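Local coordinates for protein down syndrome cell adhesion molecule, isoform AK (Drosophila melanogaster, PDB 4WVR) that mediates cell adhesion, probably through homophilic recognition in which its immunoglobulin domains pair with those of an identical isoform, at residues 29-35 with 64-68; 40-46 with 81-87; 55-59 with 69-73. All coordinates share one frame; numbering follows the deposited sequence.

How the contacts relate
The three contacts lie in the two sheets of one immunoglobulin domain. Contact 1 (29-35 with 64-68) and contact 3 (55-59 with 69-73) lie in the same antiparallel sheet and share its middle strand, 66-71; their centres are about 18 Å apart. Contact 2 pairs strands 40-45 and 80-87 of the opposing sheet, its centre about 11 Å from that of contact 1 and 14 Å from that of contact 3. Along the chain, both segments of contact 3 fall between those of contact 2, while contacts 1 and 2 interleave. The C30-C84 disulfide and the packing of W43 and F82 on L69 join the two sheets face to face. Contacts 1 and 3 also touch the second subunit.

Contact 1: residues 29-35 with 64-68; sequences QCMVQKG and PKTSV
K65 reaches along the loop after strand 26-31 and grips it by two carbonyls. Its chain is extended beyond CG and so carries NZ to the loop. NZ donates to G35 O at 2.9 Å, in the carbonyl plane, and to Q33 O at 3.1 Å, tilted 19° from the plane of the Q33 carbonyl. K65 O accepts from V32 N (2.8 Å); V32 CB packs 4.1 Å from K65 CB. Beyond this, strands 29-31 and 66-68 run antiparallel. C30 and S67 form the hydrogen-bonded pair, with C30 N to S67 O at 2.7 Å and S67 N to C30 O at 3.0 Å. Both point into the domain, where C30 is joined to C84 by the disulfide and S67 OG bonds W43 NE1. Q29, M31, T66 and V68 line the other face. There Q29 OE1 comes to 3.6 Å from T66 CG2. Q29 NE2 bonds L69 O of the second subunit, and T66 OG1 bonds N25 of that subunit. The chemistry is therefore divided. A lysine ammonium holds the 33-35 loop by main-chain oxygens, one sheet face serves the disulfide core, and the other presents polar Q29 and T66 along with apolar M31 and V68 to the second subunit.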
# COMPACT_ATOMS: atom_id res chain seq x y z
N GLN A 29 2.85 -0.55 2.04
CA GLN A 29 3.19 0.87 2.05
C GLN A 29 4.02 1.18 3.28
O GLN A 29 3.62 0.87 4.40
CB GLN A 29 1.95 1.77 2.10
CG GLN A 29 1.12 1.83 0.83
CD GLN A 29 0.17 3.02 0.81
OE1 GLN A 29 0.44 4.08 1.39
NE2 GLN A 29 -0.99 2.81 0.23
N CYS A 30 5.18 1.80 3.07
CA CYS A 30 5.99 2.29 4.18
C CYS A 30 5.60 3.73 4.45
O CYS A 30 5.98 4.64 3.70
CB CYS A 30 7.48 2.18 3.86
SG CYS A 30 8.55 2.71 5.21
N MET A 31 4.83 3.95 5.51
CA MET A 31 4.30 5.27 5.79
C MET A 31 4.94 5.86 7.04
O MET A 31 4.67 5.42 8.16
CB MET A 31 2.78 5.22 5.93
CG MET A 31 2.05 5.00 4.60
SD MET A 31 0.29 4.64 4.80
CE MET A 31 0.36 3.00 5.52
N VAL A 32 5.80 6.84 6.83
CA VAL A 32 6.44 7.54 7.93
C VAL A 32 5.43 8.43 8.64
O VAL A 32 4.64 9.12 8.00
CB VAL A 32 7.63 8.39 7.42
CG1 VAL A 32 8.24 9.21 8.56
CG2 VAL A 32 8.68 7.50 6.77
N GLN A 33 5.43 8.39 9.97
CA GLN A 33 4.53 9.22 10.76
C GLN A 33 5.26 10.47 11.23
O GLN A 33 5.21 11.52 10.58
CB GLN A 33 3.97 8.43 11.94
CG GLN A 33 3.32 7.11 11.54
CD GLN A 33 2.18 7.31 10.55
OE1 GLN A 33 1.31 8.16 10.76
NE2 GLN A 33 2.18 6.53 9.48
N LYS A 34 5.94 10.36 12.36
CA LYS A 34 6.77 11.46 12.86
C LYS A 34 8.05 11.55 12.05
O LYS A 34 8.53 10.54 11.53
CB LYS A 34 7.09 11.26 14.34
CG LYS A 34 5.87 11.10 15.23
CD LYS A 34 5.03 12.37 15.24
CE LYS A 34 3.84 12.23 16.19
NZ LYS A 34 3.10 13.52 16.30
N GLY A 35 8.61 12.75 11.95
CA GLY A 35 9.90 12.94 11.30
C GLY A 35 9.96 14.18 10.43
O GLY A 35 9.01 14.49 9.70
N PRO A 64 6.55 12.74 0.15
CA PRO A 64 7.74 12.92 0.99
C PRO A 64 7.82 11.98 2.20
O PRO A 64 8.90 11.86 2.78
CB PRO A 64 7.64 14.38 1.45
CG PRO A 64 6.24 14.82 1.11
CD PRO A 64 5.86 14.02 -0.09
N LYS A 65 6.71 11.33 2.56
CA LYS A 65 6.71 10.47 3.74
C LYS A 65 6.15 9.06 3.49
O LYS A 65 5.82 8.35 4.44
CB LYS A 65 5.91 11.13 4.87
CG LYS A 65 6.59 12.33 5.49
CD LYS A 65 5.95 12.69 6.82
CE LYS A 65 6.75 13.75 7.55
NZ LYS A 65 6.26 13.95 8.94
N THR A 66 6.04 8.67 2.23
CA THR A 66 5.48 7.35 1.92
C THR A 66 6.18 6.69 0.74
O THR A 66 6.35 7.31 -0.32
CB THR A 66 3.97 7.44 1.64
OG1 THR A 66 3.30 7.91 2.81
CG2 THR A 66 3.42 6.07 1.25
N SER A 67 6.58 5.44 0.92
CA SER A 67 7.12 4.65 -0.18
C SER A 67 6.31 3.37 -0.33
O SER A 67 5.99 2.71 0.66
CB SER A 67 8.59 4.32 0.06
OG SER A 67 9.10 3.48 -0.96
N VAL A 68 5.99 3.02 -1.57
CA VAL A 68 5.17 1.84 -1.86
C VAL A 68 5.96 0.73 -2.53
O VAL A 68 6.65 0.95 -3.53
CB VAL A 68 3.99 2.20 -2.77
CG1 VAL A 68 3.03 1.02 -2.87
CG2 VAL A 68 3.28 3.44 -2.26

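Contact 2: residues 40-46 with 81-87; sequences TIKWTLN and VFKCIAE
The six-membered ring of W43 carries C84 on one face. C84 CB stands 3.8 Å from the ring centroid, displaced toward the rim, in a CH-pi contact. C84 SG lies over the same ring at 4.4 Å from the centroid, a sulfur-aromatic contact. This sulfur is bonded to C30, so the tryptophan packs against the disulfide. I41 CG2 also meets C84 SG, at 3.5 Å. The ring of F82 is covered on one face by L45, whose CD1 sits above its centre, 3.6 Å from the centroid, again a CH-pi contact. The two side chains lie side by side; chi1 171° and chi2 59° of L45 together bring CD1 over the ring. F13 also meets the W43 ring, and F15 the F82 ring.

The backbones form a regular antiparallel ladder from T40-E87 to L45-F82. I85 N donates to K42 O at 2.8 Å with an almost straight N-H...O angle of 175°. These are the central strands of one sheet of the immunoglobulin sandwich, with the tryptophan and disulfide that mark its core.

T44, K83, K42 and I85 point to the other face. T44 OG1 is 3.3 Å from K83 CB and bonds two waters; one donates to V81 O, while the other accepts a weak bond from K83 NZ. K42 crosses I85 and makes a long salt bridge to E87, NZ to OE2 3.7 Å. Past the ladder V81 is gripped by two bonds: N46 N donates to V81 O, while N46 OD1 accepts from V81 N at 2.9 Å, with the donor above the carbonyl plane. N46 ND2 bonds R79 O.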
# COMPACT_ATOMS: atom_id res chain seq x y z
N THR A 40 14.77 10.13 3.47
CA THR A 40 15.14 9.12 2.49
C THR A 40 14.52 7.79 2.89
O THR A 40 14.64 7.35 4.04
CB THR A 40 16.67 8.96 2.37
OG1 THR A 40 17.23 10.17 1.85
CG2 THR A 40 17.02 7.81 1.44
N ILE A 41 13.83 7.14 1.95
CA ILE A 41 13.18 5.88 2.24
C ILE A 41 13.65 4.80 1.28
O ILE A 41 13.45 4.90 0.07
CB ILE A 41 11.64 6.00 2.16
CG1 ILE A 41 11.15 7.15 3.04
CG2 ILE A 41 10.99 4.71 2.57
CD1 ILE A 41 9.66 7.38 2.98
N LYS A 42 14.28 3.76 1.82
CA LYS A 42 14.84 2.71 0.99
C LYS A 42 14.46 1.33 1.52
O LYS A 42 14.01 1.19 2.65
CB LYS A 42 16.36 2.84 0.92
CG LYS A 42 17.03 2.87 2.27
CD LYS A 42 18.52 3.13 2.13
CE LYS A 42 19.21 3.13 3.48
NZ LYS A 42 20.66 3.39 3.33
N TRP A 43 14.65 0.32 0.68
CA TRP A 43 14.21 -1.03 1.00
C TRP A 43 15.34 -2.05 0.91
O TRP A 43 16.28 -1.90 0.12
CB TRP A 43 13.08 -1.46 0.05
CG TRP A 43 11.82 -0.66 0.19
CD1 TRP A 43 11.54 0.55 -0.38
CD2 TRP A 43 10.65 -1.03 0.93
NE1 TRP A 43 10.27 0.95 -0.03
CE2 TRP A 43 9.70 -0.00 0.77
CE3 TRP A 43 10.31 -2.14 1.73
CZ2 TRP A 43 8.44 -0.04 1.37
CZ3 TRP A 43 9.06 -2.18 2.32
CH2 TRP A 43 8.14 -1.13 2.14
N THR A 44 15.25 -3.09 1.74
CA THR A 44 16.13 -4.24 1.60
C THR A 44 15.32 -5.53 1.62
O THR A 44 14.24 -5.60 2.23
CB THR A 44 17.21 -4.30 2.71
OG1 THR A 44 16.58 -4.37 4.00
CG2 THR A 44 18.10 -3.07 2.66
N LEU A 45 15.82 -6.55 0.93
CA LEU A 45 15.26 -7.89 1.00
C LEU A 45 16.35 -8.84 1.48
O LEU A 45 17.31 -9.08 0.76
CB LEU A 45 14.72 -8.34 -0.36
CG LEU A 45 14.30 -9.80 -0.46
CD1 LEU A 45 13.21 -10.12 0.56
CD2 LEU A 45 13.83 -10.15 -1.87
N ASN A 46 16.19 -9.36 2.69
CA ASN A 46 17.23 -10.16 3.33
C ASN A 46 18.55 -9.41 3.35
O ASN A 46 19.58 -9.92 2.91
CB ASN A 46 17.38 -11.51 2.63
CG ASN A 46 16.09 -12.30 2.63
OD1 ASN A 46 15.42 -12.43 3.65
ND2 ASN A 46 15.73 -12.84 1.47
N VAL A 81 12.78 -11.42 4.36
CA VAL A 81 12.46 -10.25 5.17
C VAL A 81 12.56 -8.96 4.37
O VAL A 81 13.64 -8.60 3.90
CB VAL A 81 13.39 -10.16 6.40
CG1 VAL A 81 12.96 -9.02 7.31
CG2 VAL A 81 13.40 -11.48 7.15
N PHE A 82 11.44 -8.27 4.22
CA PHE A 82 11.44 -6.95 3.60
C PHE A 82 11.57 -5.89 4.67
O PHE A 82 10.79 -5.84 5.62
CB PHE A 82 10.16 -6.73 2.79
CG PHE A 82 10.11 -7.54 1.52
CD1 PHE A 82 9.67 -8.85 1.54
CD2 PHE A 82 10.49 -6.98 0.31
CE1 PHE A 82 9.62 -9.59 0.37
CE2 PHE A 82 10.45 -7.72 -0.85
CZ PHE A 82 10.01 -9.02 -0.82
N LYS A 83 12.56 -5.02 4.51
CA LYS A 83 12.76 -3.95 5.47
C LYS A 83 12.64 -2.60 4.80
O LYS A 83 13.21 -2.37 3.74
CB LYS A 83 14.13 -4.08 6.15
CG LYS A 83 14.41 -3.01 7.19
CD LYS A 83 15.82 -3.12 7.73
CE LYS A 83 16.08 -4.50 8.32
NZ LYS A 83 17.48 -4.64 8.80
N CYS A 84 11.87 -1.71 5.42
CA CYS A 84 11.82 -0.33 4.99
C CYS A 84 12.66 0.51 5.94
O CYS A 84 12.47 0.44 7.16
CB CYS A 84 10.39 0.20 4.97
SG CYS A 84 10.31 1.95 4.54
N ILE A 85 13.58 1.29 5.39
CA ILE A 85 14.43 2.16 6.19
C ILE A 85 14.15 3.63 5.88
O ILE A 85 14.22 4.05 4.73
CB ILE A 85 15.92 1.87 5.96
CG1 ILE A 85 16.21 0.38 6.16
CG2 ILE A 85 16.78 2.73 6.88
CD1 ILE A 85 17.59 -0.03 5.73
N ALA A 86 13.82 4.39 6.92
CA ALA A 86 13.55 5.82 6.77
C ALA A 86 14.61 6.65 7.50
O ALA A 86 14.81 6.48 8.71
CB ALA A 86 12.17 6.16 7.30
N GLU A 87 15.27 7.53 6.77
CA GLU A 87 16.35 8.35 7.33
C GLU A 87 16.19 9.83 7.04
O GLU A 87 15.82 10.23 5.94
CB GLU A 87 17.70 7.89 6.80
CG GLU A 87 18.08 6.47 7.15
CD GLU A 87 19.17 5.92 6.25
OE1 GLU A 87 19.48 6.56 5.23
OE2 GLU A 87 19.72 4.85 6.57
O HOH W 1 15.89 -7.15 4.56
O HOH W 2 18.83 -4.64 5.82

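Contact 3: residues 55-59 with 69-73; sequences EGITI and LNIAA
T58 and N70 form the hydrogen-bonded pair of antiparallel strands 57-59 and 69-71, with T58 N to N70 O at 2.7 Å and N70 N to T58 O at 2.9 Å; the N-to-C directions of these short segments lie 160° apart. On the inner face, I57 crosses L69. I57 CG2, anti to the backbone N, presses on the branch point of the leucine, 3.7 Å from L69 CG. L69 CD1 also meets I59, whose CG1 lies 4.3 Å away. I57 CG1 also touches I71 CG1, at 4.2 Å. These side chains pack on the opposing sheet, L69 on both W43 and F82. With an alanine at L69, I57 CG2 would probably lose the branch it packs on, and a gap would open beside W43 and F82.

T58 and N70 point to the opposite face. A water donates to both T58 OG1 (2.6 Å) and N70 OD1 (2.7 Å), bridging the two side chains. N70 ND2 donates to N25 OD1 of the same chain, which ties down the other end of the amide. T58 and N70 also pack on L62 and T66 of the second subunit.

Toward G56 and A72 the backbones are linked through water. One water donates to G56 O and N70 O and accepts from A72 N and T58 OG1. A second links G56 O to A73 N, its bond to A73 N 3.1 Å long. The arrangement is the open end of a beta hairpin, strands 57-63 and 66-71, in a sheet of an immunoglobulin sandwich, here apolar on the side of I57, I59, L69 and I71 and polar at T58 and N70.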
# COMPACT_ATOMS: atom_id res chain seq x y z
N GLU A 55 14.53 -7.77 -9.33
CA GLU A 55 13.84 -9.03 -9.05
C GLU A 55 12.33 -8.91 -9.25
O GLU A 55 11.55 -9.61 -8.61
CB GLU A 55 14.14 -9.51 -7.62
CG GLU A 55 15.60 -9.88 -7.37
CD GLU A 55 16.05 -11.08 -8.17
OE1 GLU A 55 15.29 -12.06 -8.26
OE2 GLU A 55 17.18 -11.04 -8.72
N GLY A 56 11.93 -8.03 -10.16
CA GLY A 56 10.52 -7.82 -10.45
C GLY A 56 9.76 -7.15 -9.31
O GLY A 56 8.55 -7.32 -9.18
N ILE A 57 10.48 -6.38 -8.50
CA ILE A 57 9.87 -5.67 -7.38
C ILE A 57 9.74 -4.18 -7.68
O ILE A 57 10.73 -3.50 -7.94
CB ILE A 57 10.70 -5.83 -6.09
CG1 ILE A 57 10.79 -7.31 -5.71
CG2 ILE A 57 10.10 -5.01 -4.96
CD1 ILE A 57 11.70 -7.57 -4.53
N THR A 58 8.51 -3.67 -7.64
CA THR A 58 8.27 -2.24 -7.85
C THR A 58 8.45 -1.45 -6.56
O THR A 58 7.95 -1.82 -5.51
CB THR A 58 6.84 -1.98 -8.40
OG1 THR A 58 6.66 -2.69 -9.64
CG2 THR A 58 6.63 -0.50 -8.64
N ILE A 59 9.19 -0.35 -6.66
CA ILE A 59 9.38 0.56 -5.53
C ILE A 59 9.14 2.00 -5.99
O ILE A 59 9.74 2.45 -6.97
CB ILE A 59 10.80 0.44 -4.95
CG1 ILE A 59 11.01 -0.96 -4.34
CG2 ILE A 59 11.05 1.52 -3.91
CD1 ILE A 59 12.40 -1.19 -3.80
N LEU A 69 5.85 -0.48 -2.00
CA LEU A 69 6.49 -1.64 -2.60
C LEU A 69 5.42 -2.57 -3.16
O LEU A 69 4.43 -2.85 -2.49
CB LEU A 69 7.38 -2.37 -1.58
CG LEU A 69 8.22 -3.55 -2.07
CD1 LEU A 69 9.53 -3.62 -1.32
CD2 LEU A 69 7.46 -4.86 -1.93
N ASN A 70 5.61 -3.02 -4.39
CA ASN A 70 4.68 -3.96 -5.02
C ASN A 70 5.41 -5.10 -5.71
O ASN A 70 6.40 -4.88 -6.41
CB ASN A 70 3.78 -3.23 -6.03
CG ASN A 70 2.74 -4.16 -6.65
OD1 ASN A 70 2.81 -4.49 -7.84
ND2 ASN A 70 1.78 -4.59 -5.85
N ILE A 71 4.92 -6.31 -5.50
CA ILE A 71 5.41 -7.46 -6.24
C ILE A 71 4.29 -7.96 -7.13
O ILE A 71 3.39 -8.66 -6.66
CB ILE A 71 5.89 -8.58 -5.30
CG1 ILE A 71 6.90 -8.02 -4.29
CG2 ILE A 71 6.49 -9.73 -6.11
CD1 ILE A 71 7.36 -9.05 -3.27
N ALA A 72 4.34 -7.57 -8.40
CA ALA A 72 3.24 -7.81 -9.33
C ALA A 72 2.91 -9.30 -9.48
O ALA A 72 1.73 -9.67 -9.57
CB ALA A 72 3.57 -7.21 -10.69
N ALA A 73 3.94 -10.13 -9.53
CA ALA A 73 3.77 -11.58 -9.62
C ALA A 73 4.76 -12.27 -8.69
O ALA A 73 5.94 -12.41 -9.02
CB ALA A 73 3.95 -12.06 -11.05
O HOH W 3 6.40 -5.77 -9.47
O HOH W 4 6.84 -9.20 -10.20
O HOH W 5 4.10 -3.28 -9.94